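Local coordinates for hypothetical UPF0271 protein TTHB195 (Thermus thermophilus, PDB 2DFA) that probably cleaves 5-oxoproline to L-glutamate at the expense of ATP, working as subunit A of a three-protein 5-oxoprolinase complex, at residues P63-L68 against M76-E81; A113-A118 against T147-E152; A131-D136 against A156-V161. All blocks are in the same frame, centred on the assembly; numbering follows the deposited sequence. Where two conformers were deposited one is given.

Interaction 1: P63-L68 against M76-E81; sequences PGFPDL and MALSPE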
ATOM      1  N   PRO A  63      -9.010  -9.181  12.351  1.00 27.69           N
ATOM      2  CA  PRO A  63      -8.791  -9.112  10.899  1.00 28.43           C
ATOM      3  C   PRO A  63      -9.811  -8.267  10.142  1.00 27.56           C
ATOM      4  O   PRO A  63     -10.988  -8.209  10.503  1.00 27.21           O
ATOM      5  CB  PRO A  63      -8.812 -10.580  10.481  1.00 28.61           C
ATOM      6  CG  PRO A  63      -9.810 -11.183  11.445  1.00 28.23           C
ATOM      7  CD  PRO A  63      -9.381 -10.549  12.765  1.00 27.95           C
ATOM      8  N   GLY A  64      -9.346  -7.601   9.089  1.00 28.96           N
ATOM      9  CA  GLY A  64     -10.235  -6.769   8.301  1.00 27.34           C
ATOM     10  C   GLY A  64      -9.947  -6.819   6.810  1.00 29.17           C
ATOM     11  O   GLY A  64      -9.057  -7.544   6.357  1.00 27.58           O
ATOM     12  N   PHE A  65     -10.723  -6.057   6.047  1.00 29.23           N
ATOM     13  CA  PHE A  65     -10.547  -5.974   4.600  1.00 29.19           C
ATOM     14  C   PHE A  65      -9.231  -5.264   4.285  1.00 28.93           C
ATOM     15  O   PHE A  65      -8.720  -4.478   5.093  1.00 28.30           O
ATOM     16  CB  PHE A  65     -11.678  -5.153   3.960  1.00 30.89           C
ATOM     17  CG  PHE A  65     -12.961  -5.912   3.749  1.00 32.68           C
ATOM     18  CD1 PHE A  65     -12.956  -7.184   3.185  1.00 32.21           C
ATOM     19  CD2 PHE A  65     -14.187  -5.317   4.045  1.00 32.88           C
ATOM     20  CE1 PHE A  65     -14.156  -7.851   2.916  1.00 32.96           C
ATOM     21  CE2 PHE A  65     -15.388  -5.972   3.780  1.00 32.48           C
ATOM     22  CZ  PHE A  65     -15.374  -7.241   3.214  1.00 33.70           C
ATOM     23  N   PRO A  66      -8.658  -5.532   3.100  1.00 29.54           N
ATOM     24  CA  PRO A  66      -7.408  -4.879   2.723  1.00 29.86           C
ATOM     25  C   PRO A  66      -7.756  -3.483   2.194  1.00 30.61           C
ATOM     26  O   PRO A  66      -7.793  -3.254   0.979  1.00 29.92           O
ATOM     27  CB  PRO A  66      -6.858  -5.801   1.636  1.00 31.39           C
ATOM     28  CG  PRO A  66      -8.113  -6.273   0.960  1.00 30.74           C
ATOM     29  CD  PRO A  66      -9.013  -6.592   2.136  1.00 30.06           C
ATOM     30  N   ASP A  67      -8.020  -2.561   3.116  1.00 29.51           N
ATOM     31  CA  ASP A  67      -8.395  -1.184   2.769  1.00 28.92           C
ATOM     32  C   ASP A  67      -7.912  -0.249   3.879  1.00 28.48           C
ATOM     33  O   ASP A  67      -8.683   0.176   4.740  1.00 30.36           O
ATOM     34  CB  ASP A  67      -9.922  -1.105   2.612  1.00 28.59           C
ATOM     35  CG  ASP A  67     -10.420   0.288   2.230  1.00 30.04           C
ATOM     36  OD1 ASP A  67      -9.620   1.123   1.759  1.00 29.29           O
ATOM     37  OD2 ASP A  67     -11.633   0.533   2.399  1.00 29.68           O
ATOM     38  N   LEU A  68      -6.622   0.061   3.856  1.00 29.97           N
ATOM     39  CA  LEU A  68      -6.027   0.920   4.875  1.00 30.80           C
ATOM     40  C   LEU A  68      -6.615   2.327   4.893  1.00 31.54           C
ATOM     41  O   LEU A  68      -7.044   2.815   5.941  1.00 31.42           O
ATOM     42  CB  LEU A  68      -4.513   1.008   4.672  1.00 33.24           C
ATOM     43  CG  LEU A  68      -3.736   1.821   5.713  1.00 34.41           C
ATOM     44  CD1 LEU A  68      -3.966   1.232   7.103  1.00 33.71           C
ATOM     45  CD2 LEU A  68      -2.255   1.807   5.363  1.00 34.66           C
ATOM     46  N   MET A  76     -16.254  -4.531   0.570  1.00 34.63           N
ATOM     47  CA  MET A  76     -15.409  -4.920  -0.562  1.00 34.53           C
ATOM     48  C   MET A  76     -15.865  -6.283  -1.074  1.00 35.42           C
ATOM     49  O   MET A  76     -16.062  -7.217  -0.293  1.00 35.28           O
ATOM     50  CB  MET A  76     -13.931  -5.011  -0.155  1.00 33.87           C
ATOM     51  CG  MET A  76     -13.255  -3.680   0.126  1.00 31.19           C
ATOM     52  SD  MET A  76     -11.483  -3.838   0.366  1.00 32.74           S
ATOM     53  CE  MET A  76     -10.920  -4.150  -1.340  1.00 34.72           C
ATOM     54  N   ALA A  77     -16.019  -6.400  -2.386  1.00 36.38           N
ATOM     55  CA  ALA A  77     -16.471  -7.651  -2.989  1.00 35.78           C
ATOM     56  C   ALA A  77     -15.407  -8.748  -3.035  1.00 35.91           C
ATOM     57  O   ALA A  77     -15.017  -9.193  -4.114  1.00 33.90           O
ATOM     58  CB  ALA A  77     -17.002  -7.379  -4.394  1.00 36.05           C
ATOM     59  N   LEU A  78     -14.936  -9.187  -1.868  1.00 35.12           N
ATOM     60  CA  LEU A  78     -13.939 -10.252  -1.813  1.00 34.28           C
ATOM     61  C   LEU A  78     -14.611 -11.608  -2.008  1.00 33.46           C
ATOM     62  O   LEU A  78     -15.707 -11.843  -1.498  1.00 33.17           O
ATOM     63  CB  LEU A  78     -13.212 -10.266  -0.460  1.00 33.66           C
ATOM     64  CG  LEU A  78     -11.844  -9.592  -0.321  1.00 32.13           C
ATOM     65  CD1 LEU A  78     -11.961  -8.099  -0.603  1.00 34.13           C
ATOM     66  CD2 LEU A  78     -11.317  -9.824   1.096  1.00 32.26           C
ATOM     67  N   SER A  79     -13.957 -12.497  -2.747  1.00 33.96           N
ATOM     68  CA  SER A  79     -14.497 -13.835  -2.958  1.00 32.79           C
ATOM     69  C   SER A  79     -14.249 -14.585  -1.653  1.00 33.22           C
ATOM     70  O   SER A  79     -13.397 -14.186  -0.862  1.00 31.62           O
ATOM     71  CB  SER A  79     -13.754 -14.550  -4.087  1.00 33.49           C
ATOM     72  OG  SER A  79     -12.395 -14.757  -3.741  1.00 32.07           O
ATOM     73  N   PRO A  80     -14.989 -15.675  -1.406  1.00 34.08           N
ATOM     74  CA  PRO A  80     -14.737 -16.390  -0.152  1.00 33.49           C
ATOM     75  C   PRO A  80     -13.287 -16.862  -0.054  1.00 33.16           C
ATOM     76  O   PRO A  80     -12.704 -16.885   1.038  1.00 30.74           O
ATOM     77  CB  PRO A  80     -15.759 -17.540  -0.186  1.00 35.83           C
ATOM     78  CG  PRO A  80     -16.142 -17.668  -1.641  1.00 36.24           C
ATOM     79  CD  PRO A  80     -16.150 -16.238  -2.121  1.00 34.80           C
ATOM     80  N   GLU A  81     -12.701 -17.214  -1.196  1.00 31.14           N
ATOM     81  CA  GLU A  81     -11.311 -17.666  -1.234  1.00 31.66           C
ATOM     82  C   GLU A  81     -10.395 -16.547  -0.733  1.00 30.32           C
ATOM     83  O   GLU A  81      -9.459 -16.782   0.030  1.00 29.40           O
ATOM     84  CB  GLU A  81     -10.896 -18.033  -2.668  1.00 36.63           C
ATOM     85  CG  GLU A  81     -11.560 -19.277  -3.279  1.00 41.39           C
ATOM     86  CD  GLU A  81     -13.045 -19.106  -3.582  1.00 44.24           C
ATOM     87  OE1 GLU A  81     -13.485 -17.980  -3.896  1.00 43.48           O
ATOM     88  OE2 GLU A  81     -13.776 -20.117  -3.524  1.00 50.14           O
TER
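The ring of Phe65 is the flat group of this contact, and Met76 lies over one of its faces: Met76 CB sits 4.0 Å from the centroid of the Phe65 ring and only 5° off the ring normal, a CH-pi contact. From the side away from Met76, the backbone of Ala113 and Leu114 in helix 112-120 comes in obliquely above the CE2 corner. At the edge, near the ring plane, Leu78 CD2 approaches Phe65 CD1 to 3.7 Å, while Lys117 packs beside CZ. The Met76 sulfur stands obliquely to the ring, SD lying 4.9 Å from the Phe65 centroid and 38° off the normal, a Met-aromatic contact. A bend at chi3 (73°) ends the otherwise extended methionine; its SD touches Phe65 CB at 3.8 Å and Asp67 CB at 3.9 Å, and the Pro66 ring flanks it.

Two inverse gamma turns shape the two facing arms of one loop. One is centred on Pro66; the other, on Ala77, is closed by Leu78 N to Met76 O at 2.8 Å, so that Met76 and Leu78 both face Phe65 while Ala77 points away. The first arm leaves strand 58-62 of the parallel sheet and the second leads into helix 80-100, the arrangement of a beta-alpha unit. Ser79 N-caps that helix, and Glu82 accepts from Ser79 N.

Asp67 turns its carboxylate to Arg74 of its own chain in a salt bridge and also accepts from Gly70 N through OD1. Arg74 of a second subunit packs on Pro66 and Leu78, placing the buried contact beside a subunit interface.

Interaction 2: A113-A118 against T147-E152; sequences ALYLKA and TVYEEE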
ATOM      1  N   ALA A 113     -16.280  -3.460   8.175  1.00 33.34           N
ATOM      2  CA  ALA A 113     -17.080  -3.965   7.064  1.00 32.59           C
ATOM      3  C   ALA A 113     -17.008  -5.475   6.878  1.00 33.31           C
ATOM      4  O   ALA A 113     -17.969  -6.081   6.401  1.00 33.02           O
ATOM      5  CB  ALA A 113     -16.692  -3.252   5.772  1.00 33.00           C
ATOM      6  N   LEU A 114     -15.881  -6.087   7.239  1.00 33.32           N
ATOM      7  CA  LEU A 114     -15.757  -7.540   7.108  1.00 33.04           C
ATOM      8  C   LEU A 114     -16.732  -8.182   8.092  1.00 34.37           C
ATOM      9  O   LEU A 114     -17.414  -9.155   7.770  1.00 33.48           O
ATOM     10  CB  LEU A 114     -14.325  -8.002   7.423  1.00 32.54           C
ATOM     11  CG  LEU A 114     -14.043  -9.517   7.370  1.00 30.87           C
ATOM     12  CD1 LEU A 114     -14.460 -10.094   6.014  1.00 28.52           C
ATOM     13  CD2 LEU A 114     -12.563  -9.767   7.629  1.00 29.09           C
ATOM     14  N   TYR A 115     -16.784  -7.623   9.297  1.00 36.98           N
ATOM     15  CA  TYR A 115     -17.677  -8.109  10.347  1.00 40.34           C
ATOM     16  C   TYR A 115     -19.115  -8.024   9.829  1.00 40.16           C
ATOM     17  O   TYR A 115     -19.867  -8.998   9.874  1.00 38.67           O
ATOM     18  CB  TYR A 115     -17.510  -7.238  11.600  1.00 45.02           C
ATOM     19  CG  TYR A 115     -18.212  -7.747  12.841  1.00 51.39           C
ATOM     20  CD1 TYR A 115     -17.772  -8.898  13.496  1.00 54.49           C
ATOM     21  CD2 TYR A 115     -19.306  -7.063  13.377  1.00 55.50           C
ATOM     22  CE1 TYR A 115     -18.401  -9.357  14.657  1.00 57.49           C
ATOM     23  CE2 TYR A 115     -19.944  -7.514  14.537  1.00 57.81           C
ATOM     24  CZ  TYR A 115     -19.485  -8.658  15.171  1.00 58.69           C
ATOM     25  OH  TYR A 115     -20.103  -9.098  16.322  1.00 61.10           O
ATOM     26  N   LEU A 116     -19.486  -6.851   9.319  1.00 40.76           N
ATOM     27  CA  LEU A 116     -20.829  -6.640   8.794  1.00 42.19           C
ATOM     28  C   LEU A 116     -21.144  -7.554   7.607  1.00 41.88           C
ATOM     29  O   LEU A 116     -22.250  -8.082   7.506  1.00 41.89           O
ATOM     30  CB  LEU A 116     -21.016  -5.171   8.391  1.00 43.12           C
ATOM     31  CG  LEU A 116     -20.921  -4.152   9.532  1.00 47.09           C
ATOM     32  CD1 LEU A 116     -21.144  -2.741   8.990  1.00 48.62           C
ATOM     33  CD2 LEU A 116     -21.957  -4.482  10.601  1.00 47.83           C
ATOM     34  N   LYS A 117     -20.180  -7.742   6.707  1.00 41.15           N
ATOM     35  CA  LYS A 117     -20.402  -8.605   5.549  1.00 42.13           C
ATOM     36  C   LYS A 117     -20.655 -10.028   6.046  1.00 42.34           C
ATOM     37  O   LYS A 117     -21.509 -10.744   5.516  1.00 42.10           O
ATOM     38  CB  LYS A 117     -19.183  -8.583   4.617  1.00 43.07           C
ATOM     39  CG  LYS A 117     -19.397  -9.291   3.279  1.00 43.09           C
ATOM     40  CD  LYS A 117     -18.128  -9.241   2.437  1.00 46.66           C
ATOM     41  CE  LYS A 117     -18.313  -9.893   1.067  1.00 49.35           C
ATOM     42  NZ  LYS A 117     -19.350  -9.213   0.249  1.00 44.71           N
ATOM     43  N   ALA A 118     -19.914 -10.424   7.077  1.00 40.19           N
ATOM     44  CA  ALA A 118     -20.057 -11.753   7.668  1.00 40.79           C
ATOM     45  C   ALA A 118     -21.441 -11.952   8.289  1.00 41.68           C
ATOM     46  O   ALA A 118     -22.031 -13.027   8.180  1.00 41.91           O
ATOM     47  CB  ALA A 118     -18.990 -11.965   8.729  1.00 38.49           C
ATOM     48  N   THR A 147     -27.241 -14.250  14.036  1.00 45.18           N
ATOM     49  CA  THR A 147     -26.850 -13.961  12.658  1.00 44.42           C
ATOM     50  C   THR A 147     -26.390 -15.212  11.911  1.00 42.42           C
ATOM     51  O   THR A 147     -26.107 -16.242  12.521  1.00 41.10           O
ATOM     52  CB  THR A 147     -25.697 -12.927  12.614  1.00 42.79           C
ATOM     53  OG1 THR A 147     -24.531 -13.486  13.229  1.00 43.09           O
ATOM     54  CG2 THR A 147     -26.085 -11.661  13.362  1.00 42.53           C
ATOM     55  N   VAL A 148     -26.319 -15.115  10.585  1.00 41.40           N
ATOM     56  CA  VAL A 148     -25.865 -16.233   9.767  1.00 41.11           C
ATOM     57  C   VAL A 148     -24.396 -16.458  10.096  1.00 40.07           C
ATOM     58  O   VAL A 148     -23.831 -17.522   9.841  1.00 40.53           O
ATOM     59  CB  VAL A 148     -26.016 -15.934   8.251  1.00 41.07           C
ATOM     60  CG1 VAL A 148     -27.482 -15.707   7.907  1.00 41.36           C
ATOM     61  CG2 VAL A 148     -25.185 -14.724   7.867  1.00 40.64           C
ATOM     62  N   TYR A 149     -23.783 -15.434  10.675  1.00 39.25           N
ATOM     63  CA  TYR A 149     -22.387 -15.489  11.072  1.00 38.48           C
ATOM     64  C   TYR A 149     -22.242 -16.473  12.245  1.00 38.52           C
ATOM     65  O   TYR A 149     -21.345 -17.317  12.258  1.00 37.39           O
ATOM     66  CB  TYR A 149     -21.931 -14.074  11.454  1.00 40.45           C
ATOM     67  CG  TYR A 149     -20.519 -13.972  11.963  1.00 41.47           C
ATOM     68  CD1 TYR A 149     -19.510 -14.782  11.450  1.00 41.80           C
ATOM     69  CD2 TYR A 149     -20.190 -13.054  12.959  1.00 44.03           C
ATOM     70  CE1 TYR A 149     -18.203 -14.683  11.919  1.00 44.67           C
ATOM     71  CE2 TYR A 149     -18.889 -12.946  13.434  1.00 45.92           C
ATOM     72  CZ  TYR A 149     -17.904 -13.765  12.912  1.00 44.95           C
ATOM     73  OH  TYR A 149     -16.621 -13.677  13.400  1.00 49.58           O
ATOM     74  N   GLU A 150     -23.131 -16.375  13.228  1.00 37.11           N
ATOM     75  CA  GLU A 150     -23.085 -17.295  14.360  1.00 36.40           C
ATOM     76  C   GLU A 150     -23.344 -18.705  13.830  1.00 36.06           C
ATOM     77  O   GLU A 150     -22.702 -19.672  14.241  1.00 36.13           O
ATOM     78  CB  GLU A 150     -24.162 -16.945  15.391  1.00 39.15           C
ATOM     79  CG  GLU A 150     -24.042 -17.751  16.678  1.00 42.67           C
ATOM     80  CD  GLU A 150     -25.290 -17.693  17.545  1.00 47.02           C
ATOM     81  OE1 GLU A 150     -25.958 -16.641  17.569  1.00 48.90           O
ATOM     82  OE2 GLU A 150     -25.589 -18.701  18.219  1.00 48.20           O
ATOM     83  N   GLU A 151     -24.290 -18.806  12.899  1.00 37.23           N
ATOM     84  CA  GLU A 151     -24.657 -20.087  12.301  1.00 39.42           C
ATOM     85  C   GLU A 151     -23.507 -20.801  11.609  1.00 38.55           C
ATOM     86  O   GLU A 151     -23.244 -21.980  11.874  1.00 38.20           O
ATOM     87  CB  GLU A 151     -25.784 -19.891  11.290  1.00 41.83           C
ATOM     88  CG  GLU A 151     -27.133 -19.553  11.892  1.00 46.49           C
ATOM     89  CD  GLU A 151     -28.207 -19.398  10.829  1.00 49.78           C
ATOM     90  OE1 GLU A 151     -28.310 -20.287   9.952  1.00 50.71           O
ATOM     91  OE2 GLU A 151     -28.952 -18.394  10.873  1.00 51.31           O
ATOM     92  N   GLU A 152     -22.824 -20.101  10.709  1.00 37.32           N
ATOM     93  CA  GLU A 152     -21.716 -20.715   9.983  1.00 35.70           C
ATOM     94  C   GLU A 152     -20.570 -21.083  10.914  1.00 35.09           C
ATOM     95  O   GLU A 152     -19.899 -22.095  10.713  1.00 34.30           O
ATOM     96  CB  GLU A 152     -21.223 -19.783   8.872  1.00 34.90           C
ATOM     97  CG  GLU A 152     -22.252 -19.544   7.775  1.00 35.52           C
ATOM     98  CD  GLU A 152     -22.764 -20.837   7.157  1.00 35.64           C
ATOM     99  OE1 GLU A 152     -21.948 -21.751   6.917  1.00 38.02           O
ATOM    100  OE2 GLU A 152     -23.979 -20.938   6.895  1.00 38.14           O
TER
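The first shell is Ala118 against Tyr149, whose CA atoms are the nearest pair across the two segments. The methyl of Ala118 rests over one face of the Tyr149 ring, CB lying 4.2 Å from the centroid and 19° off the normal, displaced toward the rim on the CD1 side. Beside it, Tyr115 CE1 meets Tyr149 CE2 at 3.8 Å; the ring planes are turned 83° apart with centroids 5.9 Å distant, an oblique pairing in which the side chains cross at about a right angle. Tyr149 CG is anti to the backbone N (chi1 177°), which carries its ring across to helix 112-120. Ala118 O abuts Tyr149 CB at 3.4 Å and Val148 CG2 at 3.6 Å.

The segment axes approach to 10.2 Å. Thr147 N-caps the second helix: its OG1 accepts from Glu150 N at 3.2 Å and bonds in addition to Leu144 O. Farther out, Arg122 holds Glu151 and Glu152 by salt bridges, and Leu141 and Val143 of strand 141-143 seat Tyr149 against the parallel sheet.

Carbon and ring surfaces with one carbonyl oxygen make the interface, which implies that shape and burial govern it, while Thr147 and the glutamates of helix 148-155 find polar partners outside it.

Interaction 3: A131-D136 against A156-V161; sequences AVKAFD and AGLRVV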
ATOM      1  N   ALA A 131     -10.977 -20.316   8.049  1.00 29.90           N
ATOM      2  CA  ALA A 131      -9.617 -19.796   8.204  1.00 29.41           C
ATOM      3  C   ALA A 131      -9.198 -19.957   9.659  1.00 29.36           C
ATOM      4  O   ALA A 131      -8.104 -20.443   9.950  1.00 29.28           O
ATOM      5  CB  ALA A 131      -9.555 -18.314   7.809  1.00 30.30           C
ATOM      6  N   VAL A 132     -10.068 -19.537  10.568  1.00 28.56           N
ATOM      7  CA  VAL A 132      -9.788 -19.650  12.000  1.00 29.75           C
ATOM      8  C   VAL A 132      -9.609 -21.114  12.392  1.00 30.31           C
ATOM      9  O   VAL A 132      -8.686 -21.457  13.131  1.00 31.35           O
ATOM     10  CB  VAL A 132     -10.933 -19.055  12.845  1.00 30.15           C
ATOM     11  CG1 VAL A 132     -10.722 -19.379  14.332  1.00 31.65           C
ATOM     12  CG2 VAL A 132     -10.995 -17.548  12.639  1.00 30.06           C
ATOM     13  N   LYS A 133     -10.494 -21.974  11.893  1.00 30.79           N
ATOM     14  CA  LYS A 133     -10.427 -23.399  12.212  1.00 32.01           C
ATOM     15  C   LYS A 133      -9.150 -24.042  11.680  1.00 32.33           C
ATOM     16  O   LYS A 133      -8.538 -24.872  12.354  1.00 33.28           O
ATOM     17  CB  LYS A 133     -11.645 -24.138  11.640  1.00 31.13           C
ATOM     18  CG  LYS A 133     -11.714 -25.608  12.063  1.00 33.49           C
ATOM     19  CD  LYS A 133     -12.897 -26.330  11.437  1.00 33.73           C
ATOM     20  CE  LYS A 133     -13.069 -27.729  12.036  1.00 36.17           C
ATOM     21  NZ  LYS A 133     -14.278 -28.407  11.495  1.00 36.81           N
ATOM     22  N   ALA A 134      -8.753 -23.660  10.469  1.00 31.36           N
ATOM     23  CA  ALA A 134      -7.549 -24.203   9.848  1.00 32.04           C
ATOM     24  C   ALA A 134      -6.289 -23.819  10.622  1.00 33.24           C
ATOM     25  O   ALA A 134      -5.318 -24.575  10.647  1.00 31.66           O
ATOM     26  CB  ALA A 134      -7.439 -23.715   8.390  1.00 34.07           C
ATOM     27  N   PHE A 135      -6.309 -22.645  11.251  1.00 32.28           N
ATOM     28  CA  PHE A 135      -5.162 -22.167  12.023  1.00 33.17           C
ATOM     29  C   PHE A 135      -5.081 -22.839  13.396  1.00 33.26           C
ATOM     30  O   PHE A 135      -4.010 -23.261  13.821  1.00 34.28           O
ATOM     31  CB  PHE A 135      -5.248 -20.652  12.223  1.00 31.50           C
ATOM     32  CG  PHE A 135      -4.047 -20.063  12.911  1.00 32.54           C
ATOM     33  CD1 PHE A 135      -2.845 -19.894  12.224  1.00 34.27           C
ATOM     34  CD2 PHE A 135      -4.107 -19.693  14.251  1.00 34.36           C
ATOM     35  CE1 PHE A 135      -1.725 -19.366  12.864  1.00 33.09           C
ATOM     36  CE2 PHE A 135      -2.989 -19.164  14.896  1.00 34.61           C
ATOM     37  CZ  PHE A 135      -1.799 -19.002  14.200  1.00 33.20           C
ATOM     38  N   ASP A 136      -6.219 -22.907  14.083  1.00 33.04           N
ATOM     39  CA  ASP A 136      -6.315 -23.518  15.412  1.00 35.17           C
ATOM     40  C   ASP A 136      -7.786 -23.816  15.688  1.00 35.31           C
ATOM     41  O   ASP A 136      -8.560 -22.922  16.035  1.00 34.40           O
ATOM     42  CB  ASP A 136      -5.778 -22.566  16.485  1.00 36.06           C
ATOM     43  CG  ASP A 136      -5.844 -23.163  17.889  1.00 39.03           C
ATOM     44  OD1 ASP A 136      -6.451 -24.244  18.065  1.00 35.81           O
ATOM     45  OD2 ASP A 136      -5.290 -22.541  18.820  1.00 40.96           O
ATOM     46  N   ALA A 156     -19.215 -24.821  11.327  1.00 39.95           N
ATOM     47  CA  ALA A 156     -17.801 -25.109  11.089  1.00 39.85           C
ATOM     48  C   ALA A 156     -17.195 -25.910  12.236  1.00 38.92           C
ATOM     49  O   ALA A 156     -16.099 -26.452  12.112  1.00 39.76           O
ATOM     50  CB  ALA A 156     -17.018 -23.805  10.896  1.00 39.16           C
ATOM     51  N   GLY A 157     -17.910 -25.973  13.353  1.00 39.19           N
ATOM     52  CA  GLY A 157     -17.424 -26.722  14.498  1.00 38.98           C
ATOM     53  C   GLY A 157     -16.580 -25.897  15.449  1.00 39.76           C
ATOM     54  O   GLY A 157     -15.890 -26.450  16.306  1.00 38.06           O
ATOM     55  N   LEU A 158     -16.620 -24.575  15.301  1.00 37.99           N
ATOM     56  CA  LEU A 158     -15.845 -23.691  16.169  1.00 39.03           C
ATOM     57  C   LEU A 158     -16.602 -23.319  17.428  1.00 38.47           C
ATOM     58  O   LEU A 158     -17.829 -23.306  17.439  1.00 39.16           O
ATOM     59  CB  LEU A 158     -15.492 -22.383  15.453  1.00 38.31           C
ATOM     60  CG  LEU A 158     -14.514 -22.381  14.282  1.00 39.23           C
ATOM     61  CD1 LEU A 158     -14.360 -20.953  13.767  1.00 38.43           C
ATOM     62  CD2 LEU A 158     -13.176 -22.927  14.725  1.00 37.42           C
ATOM     63  N   ARG A 159     -15.859 -23.013  18.488  1.00 39.79           N
ATOM     64  CA  ARG A 159     -16.471 -22.561  19.727  1.00 40.02           C
ATOM     65  C   ARG A 159     -16.850 -21.115  19.435  1.00 40.42           C
ATOM     66  O   ARG A 159     -16.044 -20.362  18.878  1.00 39.69           O
ATOM     67  CB  ARG A 159     -15.466 -22.591  20.874  1.00 40.07           C
ATOM     68  CG  ARG A 159     -15.925 -21.818  22.098  1.00 42.71           C
ATOM     69  CD  ARG A 159     -14.814 -21.714  23.129  1.00 44.11           C
ATOM     70  NE  ARG A 159     -15.164 -20.785  24.199  1.00 44.53           N
ATOM     71  CZ  ARG A 159     -14.281 -20.238  25.027  1.00 46.08           C
ATOM     72  NH1 ARG A 159     -12.992 -20.529  24.909  1.00 45.37           N
ATOM     73  NH2 ARG A 159     -14.683 -19.384  25.959  1.00 43.40           N
ATOM     74  N   VAL A 160     -18.065 -20.721  19.799  1.00 39.66           N
ATOM     75  CA  VAL A 160     -18.507 -19.354  19.547  1.00 40.69           C
ATOM     76  C   VAL A 160     -18.703 -18.560  20.832  1.00 41.06           C
ATOM     77  O   VAL A 160     -19.136 -19.099  21.846  1.00 40.29           O
ATOM     78  CB  VAL A 160     -19.821 -19.339  18.732  1.00 41.41           C
ATOM     79  CG1 VAL A 160     -19.619 -20.059  17.409  0.50 41.52           C
ATOM     80  CG2 VAL A 160     -20.940 -19.983  19.534  0.50 40.97           C
ATOM     81  N   VAL A 161     -18.370 -17.275  20.773  1.00 39.86           N
ATOM     82  CA  VAL A 161     -18.501 -16.368  21.910  1.00 40.72           C
ATOM     83  C   VAL A 161     -19.478 -15.263  21.522  1.00 40.39           C
ATOM     84  O   VAL A 161     -19.260 -14.556  20.538  1.00 40.22           O
ATOM     85  CB  VAL A 161     -17.138 -15.730  22.273  1.00 40.79           C
ATOM     86  CG1 VAL A 161     -17.303 -14.786  23.446  1.00 39.66           C
ATOM     87  CG2 VAL A 161     -16.124 -16.814  22.601  1.00 40.64           C
TER
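Lys133 reaches Ala156 because its CG is anti to the backbone N (chi1 -174°) and the chain beyond stays extended, bringing the ammonium group level with the end of helix 148-155. Leu158 has its CG beside the backbone N, and the fork of its side chain meets helix 122-135 with both branches: CD2 lies 3.7 Å from Lys133 CB, and CD1 is 4.0 Å from Val132 CG1. Ala129, one turn earlier in the same helix, packs on Leu158 and Ala156 as well.

The hydrogen bond runs from Lys133 NZ to Ala156 O at 2.7 Å. At a C=O...N angle of 158° the donor approaches nearly head-on to the carbonyl, tilted 22° from its plane. The aliphatic CD of Lys133 also passes 3.3 Å from Ala156 O. Gly157, at positive phi, forms the Schellman motif that ends the helix and turns the chain toward strand 160-164, which lies parallel to strand 141-143, completing a beta-alpha-beta unit.

A lysine placed at the C-terminal end of a helix should be favoured by the partial negative charge there. The bond therefore probably adds an electrostatic component to the apolar seating of Leu158.

Overall arrangement
From the N terminus, interaction 1 comes first: it closes the seven-residue loop 69-75 within the connection from strand 58-62 to helix 80-100, and is complete before the other two begin. Interaction 2 then joins helix 112-120 to helix 148-155, closing the 28-residue span 119-146. Interaction 3 joins helix 122-135 to the exit of helix 148-155, closing the 19-residue span 137-155. Interactions 2 and 3 cross, their segments alternating along the chain, with centres 14 Å apart. Interactions 1 and 2 touch where Phe65 packs on Ala113, Leu114 and Lys117, whereas the nearest atoms of interactions 1 and 3 are about 7 Å apart. Together they tie in the loop after strand 58-62, three helices and the approach to strand 160-164.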